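PDB 1AW9: glutathione s-transferase III from Zea mays, which probably conjugates reduced glutathione to hydrophobic electrophiles, releasing a halide ion when the substrate is a halide, and so helps maize detoxify herbicides. Local coordinates for residues 93-96 with 97-101; 112-115 with 116-120; 155-159 with 160-164. All blocks are in the same frame, centred on the assembly; numbering follows the deposited sequence.

Contact 1 of 3, residues 93-96 with 97-101; sequences AKLE and VWLEV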
ATOM      1  N   ALA A  93     -16.971 -10.406 -32.551  1.00 30.59           N
ATOM      2  CA  ALA A  93     -16.420  -9.181 -31.999  1.00 29.07           C
ATOM      3  C   ALA A  93     -16.826  -9.079 -30.541  1.00 29.13           C
ATOM      4  O   ALA A  93     -15.998  -8.746 -29.705  1.00 31.22           O
ATOM      5  CB  ALA A  93     -16.923  -7.977 -32.771  1.00 28.74           C
ATOM      6  N   LYS A  94     -18.092  -9.365 -30.230  1.00 27.39           N
ATOM      7  CA  LYS A  94     -18.565  -9.309 -28.855  1.00 25.15           C
ATOM      8  C   LYS A  94     -17.996 -10.440 -28.016  1.00 25.51           C
ATOM      9  O   LYS A  94     -17.641 -10.257 -26.843  1.00 24.81           O
ATOM     10  CB  LYS A  94     -20.080  -9.382 -28.795  1.00 24.26           C
ATOM     11  CG  LYS A  94     -20.775  -8.139 -29.259  1.00 27.61           C
ATOM     12  CD  LYS A  94     -22.287  -8.253 -29.073  1.00 28.98           C
ATOM     13  CE  LYS A  94     -22.984  -6.985 -29.500  1.00 29.71           C
ATOM     14  NZ  LYS A  94     -24.448  -7.238 -29.506  1.00 34.23           N
ATOM     15  N   LEU A  95     -17.937 -11.629 -28.595  1.00 24.96           N
ATOM     16  CA  LEU A  95     -17.418 -12.744 -27.851  1.00 25.46           C
ATOM     17  C   LEU A  95     -15.966 -12.517 -27.369  1.00 25.77           C
ATOM     18  O   LEU A  95     -15.658 -12.803 -26.220  1.00 25.39           O
ATOM     19  CB  LEU A  95     -17.505 -14.010 -28.664  1.00 26.41           C
ATOM     20  CG  LEU A  95     -17.021 -15.211 -27.851  1.00 29.94           C
ATOM     21  CD1 LEU A  95     -17.902 -15.449 -26.625  1.00 31.08           C
ATOM     22  CD2 LEU A  95     -17.010 -16.417 -28.732  1.00 31.68           C
ATOM     23  N   GLU A  96     -15.088 -12.009 -28.239  1.00 24.64           N
ATOM     24  CA  GLU A  96     -13.687 -11.771 -27.882  1.00 23.14           C
ATOM     25  C   GLU A  96     -13.537 -10.601 -26.885  1.00 22.61           C
ATOM     26  O   GLU A  96     -12.722 -10.665 -25.956  1.00 23.06           O
ATOM     27  CB  GLU A  96     -12.837 -11.519 -29.129  1.00 21.63           C
ATOM     28  CG  GLU A  96     -12.863 -12.633 -30.162  1.00 23.96           C
ATOM     29  CD  GLU A  96     -12.219 -13.929 -29.710  1.00 25.31           C
ATOM     30  OE1 GLU A  96     -11.628 -14.005 -28.606  1.00 25.49           O
ATOM     31  OE2 GLU A  96     -12.322 -14.892 -30.486  1.00 28.00           O
ATOM     32  N   VAL A  97     -14.327  -9.544 -27.082  1.00 19.57           N
ATOM     33  CA  VAL A  97     -14.304  -8.396 -26.203  1.00 15.24           C
ATOM     34  C   VAL A  97     -14.740  -8.770 -24.788  1.00 14.86           C
ATOM     35  O   VAL A  97     -14.024  -8.488 -23.856  1.00 15.52           O
ATOM     36  CB  VAL A  97     -15.167  -7.279 -26.770  1.00 15.05           C
ATOM     37  CG1 VAL A  97     -15.345  -6.197 -25.756  1.00 13.86           C
ATOM     38  CG2 VAL A  97     -14.490  -6.701 -28.011  1.00 10.56           C
ATOM     39  N   TRP A  98     -15.846  -9.492 -24.624  1.00 13.33           N
ATOM     40  CA  TRP A  98     -16.313  -9.853 -23.294  1.00 14.14           C
ATOM     41  C   TRP A  98     -15.522 -10.913 -22.562  1.00 13.70           C
ATOM     42  O   TRP A  98     -15.708 -11.075 -21.341  1.00 15.02           O
ATOM     43  CB  TRP A  98     -17.816 -10.175 -23.273  1.00 13.14           C
ATOM     44  CG  TRP A  98     -18.566  -8.935 -23.496  1.00 14.27           C
ATOM     45  CD1 TRP A  98     -18.880  -8.394 -24.708  1.00 14.79           C
ATOM     46  CD2 TRP A  98     -18.867  -7.938 -22.525  1.00 14.02           C
ATOM     47  NE1 TRP A  98     -19.306  -7.108 -24.557  1.00 17.01           N
ATOM     48  CE2 TRP A  98     -19.322  -6.799 -23.221  1.00 15.30           C
ATOM     49  CE3 TRP A  98     -18.777  -7.884 -21.131  1.00 15.51           C
ATOM     50  CZ2 TRP A  98     -19.696  -5.604 -22.572  1.00 16.41           C
ATOM     51  CZ3 TRP A  98     -19.145  -6.692 -20.482  1.00 14.94           C
ATOM     52  CH2 TRP A  98     -19.600  -5.573 -21.207  1.00 15.09           C
ATOM     53  N   LEU A  99     -14.666 -11.641 -23.287  1.00 12.91           N
ATOM     54  CA  LEU A  99     -13.778 -12.673 -22.693  1.00 12.42           C
ATOM     55  C   LEU A  99     -12.662 -11.929 -22.001  1.00  9.77           C
ATOM     56  O   LEU A  99     -12.198 -12.348 -20.959  1.00 10.28           O
ATOM     57  CB  LEU A  99     -13.174 -13.609 -23.746  1.00  8.56           C
ATOM     58  CG  LEU A  99     -14.079 -14.749 -24.200  1.00 11.72           C
ATOM     59  CD1 LEU A  99     -13.561 -15.376 -25.517  1.00 10.65           C
ATOM     60  CD2 LEU A  99     -14.264 -15.776 -23.074  1.00 11.26           C
ATOM     61  N   GLU A 100     -12.188 -10.873 -22.642  1.00 11.45           N
ATOM     62  CA  GLU A 100     -11.167 -10.024 -22.079  1.00 11.17           C
ATOM     63  C   GLU A 100     -11.723  -9.118 -20.959  1.00 13.13           C
ATOM     64  O   GLU A 100     -11.049  -8.878 -19.935  1.00 14.25           O
ATOM     65  CB  GLU A 100     -10.556  -9.203 -23.185  1.00 13.70           C
ATOM     66  CG  GLU A 100      -9.542  -9.957 -23.906  1.00 19.92           C
ATOM     67  CD  GLU A 100      -8.329 -10.223 -23.000  1.00 23.50           C
ATOM     68  OE1 GLU A 100      -7.589  -9.253 -22.703  1.00 25.28           O
ATOM     69  OE2 GLU A 100      -8.123 -11.383 -22.578  1.00 22.04           O
ATOM     70  N   VAL A 101     -12.938  -8.594 -21.136  1.00 11.20           N
ATOM     71  CA  VAL A 101     -13.527  -7.755 -20.094  1.00 11.13           C
ATOM     72  C   VAL A 101     -13.581  -8.537 -18.773  1.00 10.55           C
ATOM     73  O   VAL A 101     -13.247  -8.005 -17.710  1.00 10.97           O
ATOM     74  CB  VAL A 101     -14.945  -7.233 -20.488  1.00 10.06           C
ATOM     75  CG1 VAL A 101     -15.611  -6.549 -19.305  1.00  9.55           C
ATOM     76  CG2 VAL A 101     -14.828  -6.254 -21.625  1.00  8.23           C
TER
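L95 and L99 stand one turn apart on helix 92-122, the long helix that opens the all-helical C-terminal part of the glutathione transferase fold, and they meet obliquely, CG of L95 lying 4.2 Å from CD1 of L99. Branched aliphatic chains suit this side, for A164 closes on L95 and L163 on L99. V97, a beta-branched residue, also packs closely: its chi1 of 170° leaves CG2 beside its own backbone N, and the methyl comes within 3.1 Å of O of A93. Beyond it lies F65 of the second subunit, so this strip of the helix belongs to the dimer interface. L99, though packed through its side chain, is partly exposed, and the looser side lies at E100, whose weak bond from N to E96 O measures 3.4 Å. The buried carboxylate of E96 is answered by a salt bridge to R72. W98, broad and flat, offers a large aromatic surface to H149, which stacks on it, and Y146, which meets it edge-to-face. Its backbone N gives K94 O a nearly straight bond (170°), while ring atom CD1 of W98 brings the indole edge to 3.1 Å from that same K94 O.

Contact 2 of 3, residues 112-115 with 116-120; sequences PLVF and QLLVR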
ATOM      1  N   PRO A 112     -10.629 -10.206  -5.208  1.00 16.53           N
ATOM      2  CA  PRO A 112     -10.244  -9.643  -3.902  1.00 14.01           C
ATOM      3  C   PRO A 112     -11.413  -9.653  -2.937  1.00 13.64           C
ATOM      4  O   PRO A 112     -11.223  -9.859  -1.752  1.00 13.58           O
ATOM      5  CB  PRO A 112      -9.871  -8.212  -4.247  1.00 13.18           C
ATOM      6  CG  PRO A 112      -9.295  -8.336  -5.601  1.00 14.61           C
ATOM      7  CD  PRO A 112     -10.193  -9.318  -6.303  1.00 14.97           C
ATOM      8  N   LEU A 113     -12.617  -9.416  -3.452  1.00 13.06           N
ATOM      9  CA  LEU A 113     -13.815  -9.382  -2.628  1.00 15.75           C
ATOM     10  C   LEU A 113     -14.123 -10.760  -2.035  1.00 16.82           C
ATOM     11  O   LEU A 113     -14.490 -10.878  -0.870  1.00 18.57           O
ATOM     12  CB  LEU A 113     -15.010  -8.859  -3.437  1.00 13.05           C
ATOM     13  CG  LEU A 113     -14.973  -7.375  -3.817  1.00 13.10           C
ATOM     14  CD1 LEU A 113     -16.207  -7.020  -4.601  1.00 14.45           C
ATOM     15  CD2 LEU A 113     -14.897  -6.501  -2.596  1.00 11.81           C
ATOM     16  N   VAL A 114     -13.983 -11.804  -2.846  1.00 18.44           N
ATOM     17  CA  VAL A 114     -14.238 -13.177  -2.389  1.00 17.89           C
ATOM     18  C   VAL A 114     -13.158 -13.569  -1.406  1.00 17.37           C
ATOM     19  O   VAL A 114     -13.433 -14.189  -0.385  1.00 19.98           O
ATOM     20  CB  VAL A 114     -14.264 -14.165  -3.572  1.00 15.46           C
ATOM     21  CG1 VAL A 114     -14.132 -15.577  -3.072  1.00 15.50           C
ATOM     22  CG2 VAL A 114     -15.567 -13.969  -4.351  1.00 12.58           C
ATOM     23  N   PHE A 115     -11.945 -13.116  -1.664  1.00 15.90           N
ATOM     24  CA  PHE A 115     -10.848 -13.411  -0.789  1.00 17.97           C
ATOM     25  C   PHE A 115     -10.946 -12.779   0.605  1.00 18.99           C
ATOM     26  O   PHE A 115     -10.660 -13.428   1.611  1.00 20.28           O
ATOM     27  CB  PHE A 115      -9.535 -12.999  -1.396  1.00 21.54           C
ATOM     28  CG  PHE A 115      -8.442 -13.093  -0.429  1.00 28.59           C
ATOM     29  CD1 PHE A 115      -8.039 -14.341   0.030  1.00 31.78           C
ATOM     30  CD2 PHE A 115      -7.927 -11.946   0.167  1.00 31.63           C
ATOM     31  CE1 PHE A 115      -7.149 -14.458   1.073  1.00 32.73           C
ATOM     32  CE2 PHE A 115      -7.033 -12.050   1.212  1.00 33.04           C
ATOM     33  CZ  PHE A 115      -6.645 -13.314   1.672  1.00 34.49           C
ATOM     34  N   GLN A 116     -11.223 -11.484   0.661  1.00 16.78           N
ATOM     35  CA  GLN A 116     -11.343 -10.791   1.934  1.00 14.79           C
ATOM     36  C   GLN A 116     -12.599 -11.172   2.738  1.00 14.81           C
ATOM     37  O   GLN A 116     -12.554 -11.269   3.963  1.00 15.42           O
ATOM     38  CB  GLN A 116     -11.357  -9.281   1.700  1.00 12.33           C
ATOM     39  CG  GLN A 116     -10.109  -8.720   1.139  1.00 11.22           C
ATOM     40  CD  GLN A 116      -9.003  -8.769   2.120  1.00 12.84           C
ATOM     41  OE1 GLN A 116      -9.229  -8.711   3.326  1.00 16.11           O
ATOM     42  NE2 GLN A 116      -7.793  -8.883   1.637  1.00 10.09           N
ATOM     43  N   LEU A 117     -13.721 -11.361   2.052  1.00 14.43           N
ATOM     44  CA  LEU A 117     -14.978 -11.631   2.734  1.00 16.24           C
ATOM     45  C   LEU A 117     -15.306 -13.094   3.011  1.00 17.89           C
ATOM     46  O   LEU A 117     -16.123 -13.368   3.886  1.00 17.55           O
ATOM     47  CB  LEU A 117     -16.145 -10.968   1.967  1.00 15.11           C
ATOM     48  CG  LEU A 117     -16.049  -9.466   1.692  1.00 13.56           C
ATOM     49  CD1 LEU A 117     -17.056  -9.029   0.633  1.00 10.55           C
ATOM     50  CD2 LEU A 117     -16.261  -8.718   2.984  1.00 13.97           C
ATOM     51  N   LEU A 118     -14.686 -14.023   2.274  1.00 19.34           N
ATOM     52  CA  LEU A 118     -14.930 -15.461   2.454  1.00 21.60           C
ATOM     53  C   LEU A 118     -13.760 -16.280   2.965  1.00 22.23           C
ATOM     54  O   LEU A 118     -13.915 -17.048   3.912  1.00 22.74           O
ATOM     55  CB  LEU A 118     -15.392 -16.093   1.158  1.00 23.41           C
ATOM     56  CG  LEU A 118     -16.838 -15.832   0.795  1.00 28.03           C
ATOM     57  CD1 LEU A 118     -17.130 -16.538  -0.507  1.00 30.21           C
ATOM     58  CD2 LEU A 118     -17.738 -16.351   1.895  1.00 30.43           C
ATOM     59  N   VAL A 119     -12.608 -16.134   2.313  1.00 21.80           N
ATOM     60  CA  VAL A 119     -11.399 -16.877   2.660  1.00 21.49           C
ATOM     61  C   VAL A 119     -10.732 -16.468   3.981  1.00 22.59           C
ATOM     62  O   VAL A 119     -10.493 -17.306   4.851  1.00 22.54           O
ATOM     63  CB  VAL A 119     -10.371 -16.752   1.530  1.00 23.75           C
ATOM     64  CG1 VAL A 119      -9.088 -17.566   1.853  1.00 23.03           C
ATOM     65  CG2 VAL A 119     -11.011 -17.181   0.193  1.00 23.22           C
ATOM     66  N   ARG A 120     -10.406 -15.185   4.117  1.00 21.38           N
ATOM     67  CA  ARG A 120      -9.760 -14.684   5.319  1.00 22.16           C
ATOM     68  C   ARG A 120     -10.437 -15.021   6.620  1.00 22.32           C
ATOM     69  O   ARG A 120      -9.770 -15.402   7.562  1.00 22.42           O
ATOM     70  CB  ARG A 120      -9.516 -13.183   5.240  1.00 22.16           C
ATOM     71  CG  ARG A 120      -8.496 -12.862   4.206  1.00 29.22           C
ATOM     72  CD  ARG A 120      -7.942 -11.507   4.403  1.00 34.89           C
ATOM     73  NE  ARG A 120      -7.201 -11.442   5.650  1.00 40.12           N
ATOM     74  CZ  ARG A 120      -6.917 -10.309   6.281  1.00 43.52           C
ATOM     75  NH1 ARG A 120      -7.311  -9.137   5.772  1.00 44.51           N
ATOM     76  NH2 ARG A 120      -6.261 -10.347   7.439  1.00 44.71           N
TER
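The F115 ring overlaps the aliphatic part of R120, its CZ only 3.2 Å from CG of R120, a tight approach that comes in obliquely. The guanidinium lies almost parallel to the ring, the planes 11° apart, but is displaced past its rim, so the methylenes do most of the touching. V119 crosses the same ring at about a right angle and sets CB 3.7 Å from CD1 of F115. A third neighbour is Q116, whose NE2 comes to the ring edge near its plane, 3.3 Å from CE2 of F115, with the amide turned almost perpendicular to the aromatic plane. The chi1 of 171° for F115 places CG beside the carbonyl carbon and swings the ring toward the C-terminal end of the helix, alongside Q116 and against V119 and R120.

Glutamine and arginine suit their places because each has a long apolar stem and a polar end. NH1 of R120 donates to OE1 of Q116 at 3.1 Å, on a lone pair in the amide plane and close to the guanidinium plane; the backbone N of D128 gives OE1 a second bond. The two donors thus hold the amide and fix its rotation. V114 and L118 line another side of the helix, where CG1 of V114 is 4.1 Å from CD1 of L118 and Y174 covers both.

F115 also meets its counterpart F115 of the third subunit. In the backbone, R120 N reaches F115 O at 3.1 Å, five residues back, and V119 N makes a weak bond of the same span to V114 O. Such bonds mark a pi-type turn, here a widening of helix 92-122 near its C-terminal end, with the side chain of V114 about 5 Å from that of P12, which probably helps bind glutathione.

Contact 3 of 3, residues 155-159 with 160-164; sequences YLAGD and EFTLA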
ATOM      1  N   TYR A 155     -27.297 -12.314 -23.620  1.00 22.59           N
ATOM      2  CA  TYR A 155     -26.070 -12.767 -22.995  1.00 20.82           C
ATOM      3  C   TYR A 155     -24.997 -11.843 -23.483  1.00 19.85           C
ATOM      4  O   TYR A 155     -25.239 -11.025 -24.371  1.00 18.83           O
ATOM      5  CB  TYR A 155     -25.749 -14.199 -23.380  1.00 22.56           C
ATOM      6  CG  TYR A 155     -26.694 -15.179 -22.755  1.00 23.42           C
ATOM      7  CD1 TYR A 155     -26.465 -15.695 -21.481  1.00 24.63           C
ATOM      8  CD2 TYR A 155     -27.836 -15.568 -23.430  1.00 26.74           C
ATOM      9  CE1 TYR A 155     -27.363 -16.579 -20.891  1.00 28.02           C
ATOM     10  CE2 TYR A 155     -28.740 -16.439 -22.860  1.00 27.16           C
ATOM     11  CZ  TYR A 155     -28.507 -16.942 -21.600  1.00 29.72           C
ATOM     12  OH  TYR A 155     -29.447 -17.799 -21.070  1.00 33.27           O
ATOM     13  N   LEU A 156     -23.801 -11.982 -22.913  1.00 21.49           N
ATOM     14  CA  LEU A 156     -22.646 -11.136 -23.256  1.00 20.32           C
ATOM     15  C   LEU A 156     -22.379 -11.005 -24.750  1.00 21.02           C
ATOM     16  O   LEU A 156     -22.295  -9.890 -25.260  1.00 22.04           O
ATOM     17  CB  LEU A 156     -21.355 -11.566 -22.481  1.00 16.54           C
ATOM     18  CG  LEU A 156     -21.445 -11.384 -20.951  1.00 14.91           C
ATOM     19  CD1 LEU A 156     -20.163 -11.723 -20.275  1.00 10.99           C
ATOM     20  CD2 LEU A 156     -21.899  -9.957 -20.582  1.00 11.64           C
ATOM     21  N   ALA A 157     -22.276 -12.132 -25.451  1.00 23.99           N
ATOM     22  CA  ALA A 157     -21.983 -12.117 -26.882  1.00 27.09           C
ATOM     23  C   ALA A 157     -23.211 -12.052 -27.813  1.00 28.63           C
ATOM     24  O   ALA A 157     -23.060 -12.049 -29.041  1.00 29.96           O
ATOM     25  CB  ALA A 157     -21.112 -13.316 -27.224  1.00 24.34           C
ATOM     26  N   GLY A 158     -24.411 -12.044 -27.235  1.00 29.13           N
ATOM     27  CA  GLY A 158     -25.605 -11.999 -28.048  1.00 29.78           C
ATOM     28  C   GLY A 158     -26.770 -12.791 -27.496  1.00 31.24           C
ATOM     29  O   GLY A 158     -27.002 -12.821 -26.295  1.00 30.39           O
ATOM     30  N   ASP A 159     -27.497 -13.445 -28.391  1.00 32.18           N
ATOM     31  CA  ASP A 159     -28.671 -14.217 -28.044  1.00 33.66           C
ATOM     32  C   ASP A 159     -28.399 -15.491 -27.295  1.00 33.24           C
ATOM     33  O   ASP A 159     -29.262 -15.996 -26.573  1.00 32.95           O
ATOM     34  CB  ASP A 159     -29.436 -14.593 -29.316  1.00 40.51           C
ATOM     35  CG  ASP A 159     -30.018 -13.392 -30.038  1.00 45.45           C
ATOM     36  OD1 ASP A 159     -30.843 -12.682 -29.428  1.00 49.86           O
ATOM     37  OD2 ASP A 159     -29.668 -13.166 -31.222  1.00 49.67           O
ATOM     38  N   GLU A 160     -27.217 -16.047 -27.494  1.00 33.33           N
ATOM     39  CA  GLU A 160     -26.888 -17.315 -26.862  1.00 32.65           C
ATOM     40  C   GLU A 160     -25.807 -17.268 -25.821  1.00 29.93           C
ATOM     41  O   GLU A 160     -24.960 -16.377 -25.825  1.00 29.52           O
ATOM     42  CB  GLU A 160     -26.513 -18.346 -27.923  1.00 38.37           C
ATOM     43  CG  GLU A 160     -25.646 -17.795 -29.051  1.00 46.29           C
ATOM     44  CD  GLU A 160     -26.417 -17.640 -30.354  1.00 51.32           C
ATOM     45  OE1 GLU A 160     -27.409 -18.393 -30.552  1.00 55.03           O
ATOM     46  OE2 GLU A 160     -26.030 -16.765 -31.174  1.00 52.56           O
ATOM     47  N   PHE A 161     -25.863 -18.253 -24.936  1.00 25.95           N
ATOM     48  CA  PHE A 161     -24.923 -18.432 -23.854  1.00 24.01           C
ATOM     49  C   PHE A 161     -23.624 -18.959 -24.484  1.00 25.66           C
ATOM     50  O   PHE A 161     -23.642 -19.914 -25.272  1.00 25.88           O
ATOM     51  CB  PHE A 161     -25.526 -19.420 -22.855  1.00 20.31           C
ATOM     52  CG  PHE A 161     -24.594 -19.851 -21.775  1.00 19.50           C
ATOM     53  CD1 PHE A 161     -23.756 -20.953 -21.958  1.00 16.53           C
ATOM     54  CD2 PHE A 161     -24.620 -19.224 -20.535  1.00 18.35           C
ATOM     55  CE1 PHE A 161     -22.975 -21.428 -20.931  1.00 18.95           C
ATOM     56  CE2 PHE A 161     -23.827 -19.699 -19.474  1.00 18.18           C
ATOM     57  CZ  PHE A 161     -23.012 -20.797 -19.670  1.00 18.66           C
ATOM     58  N   THR A 162     -22.522 -18.261 -24.219  1.00 22.96           N
ATOM     59  CA  THR A 162     -21.247 -18.657 -24.770  1.00 21.18           C
ATOM     60  C   THR A 162     -20.223 -18.786 -23.653  1.00 21.21           C
ATOM     61  O   THR A 162     -20.563 -18.710 -22.464  1.00 19.02           O
ATOM     62  CB  THR A 162     -20.723 -17.640 -25.838  1.00 21.94           C
ATOM     63  OG1 THR A 162     -20.511 -16.360 -25.229  1.00 22.14           O
ATOM     64  CG2 THR A 162     -21.716 -17.490 -26.995  1.00 20.88           C
ATOM     65  N   LEU A 163     -18.971 -19.020 -24.054  1.00 20.73           N
ATOM     66  CA  LEU A 163     -17.846 -19.155 -23.147  1.00 16.83           C
ATOM     67  C   LEU A 163     -17.727 -17.876 -22.300  1.00 15.11           C
ATOM     68  O   LEU A 163     -17.448 -17.936 -21.097  1.00 16.02           O
ATOM     69  CB  LEU A 163     -16.577 -19.382 -23.964  1.00 14.83           C
ATOM     70  CG  LEU A 163     -15.274 -19.676 -23.206  1.00 14.74           C
ATOM     71  CD1 LEU A 163     -15.396 -20.987 -22.413  1.00 15.35           C
ATOM     72  CD2 LEU A 163     -14.120 -19.731 -24.197  1.00 12.63           C
ATOM     73  N   ALA A 164     -17.959 -16.729 -22.927  1.00 13.80           N
ATOM     74  CA  ALA A 164     -17.890 -15.449 -22.233  1.00 14.62           C
ATOM     75  C   ALA A 164     -18.728 -15.453 -20.953  1.00 15.87           C
ATOM     76  O   ALA A 164     -18.237 -15.018 -19.906  1.00 16.71           O
ATOM     77  CB  ALA A 164     -18.316 -14.300 -23.158  1.00 10.00           C
TER
HETATM   78  O   HOH W   1     -22.762 -14.804 -24.938  1.00 19.68           O
HETATM   79  O   HOH W   2     -27.108 -14.596 -32.118  1.00 66.40           O
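F161 lies against Y155 in two ways at once. Its CB sits over the tyrosine face, 4.0 Å from the ring centroid and 14° off the normal, a CH-pi contact. Its ring then presents an edge to the same tyrosine in an offset edge-to-face pair, the planes at 89° and the nearest carbons, CD2 of F161 and CE1 of Y155, 3.8 Å apart. The chi1 of F161, 172°, turns the phenyl ring off to one side while its CB stays over the tyrosine. A serine in place of Y155 would probably leave the edge of F161 without its aromatic face and open a gap beside the phenyl ring. Deeper in, the small side chain of A164 lets L156 close up, CB to CB at 4.1 Å.

The next shell is polar. A type I turn from Y155 to G158 is closed by the bond from G158 N to Y155 O (3.2 Å), with a second bond across its base from Y155 N to G158 O (2.7 Å), and the backbone angles of G158 are ones at which a beta carbon would strike the preceding carbonyl O. Water 1 joins the turn to the extended residues after it: it accepts from A157 N and from T162 OG1, and donates to E160 O, each at 2.8 Å. T162 is the N-cap of helix 163-166; having given its proton to the water, its OG1 accepts a long, weak bond from A164 N (3.5 Å).

D165 takes the backbone N of T162 on OD1, as in the N-capping box known in this fold, and that of L156 on OD2. F161 touches A166, the pairing of a hydrophobic staple, and meets R200 by a cation-pi contact. The chemistry implies that apolar and aromatic contacts join the turn to the helix start, while water 1 takes A157 N and the D165 carboxylate takes the N-H groups of L156 and T162.

Overall arrangement
Contacts 1 and 2 are turns of the same helix, 92-122, yet their centres are 27 Å apart and they serve different surroundings. Contact 1 is the more buried, with mostly i to i+4 bonding, weak toward its end, and a second subunit against one side; contact 2 is partly buried, has a widened turn and faces a third subunit. Contact 3, partly buried and touched by no other chain, is a loop and helix start held by aromatic and water-mediated contacts. It packs directly on contact 1: CD1 of L95 lies 3.7 Å from CB of A164, joining the first turn of helix 163-166 to the long helix. Contact 2 lies on the opposite side of the chain's centre from contact 3.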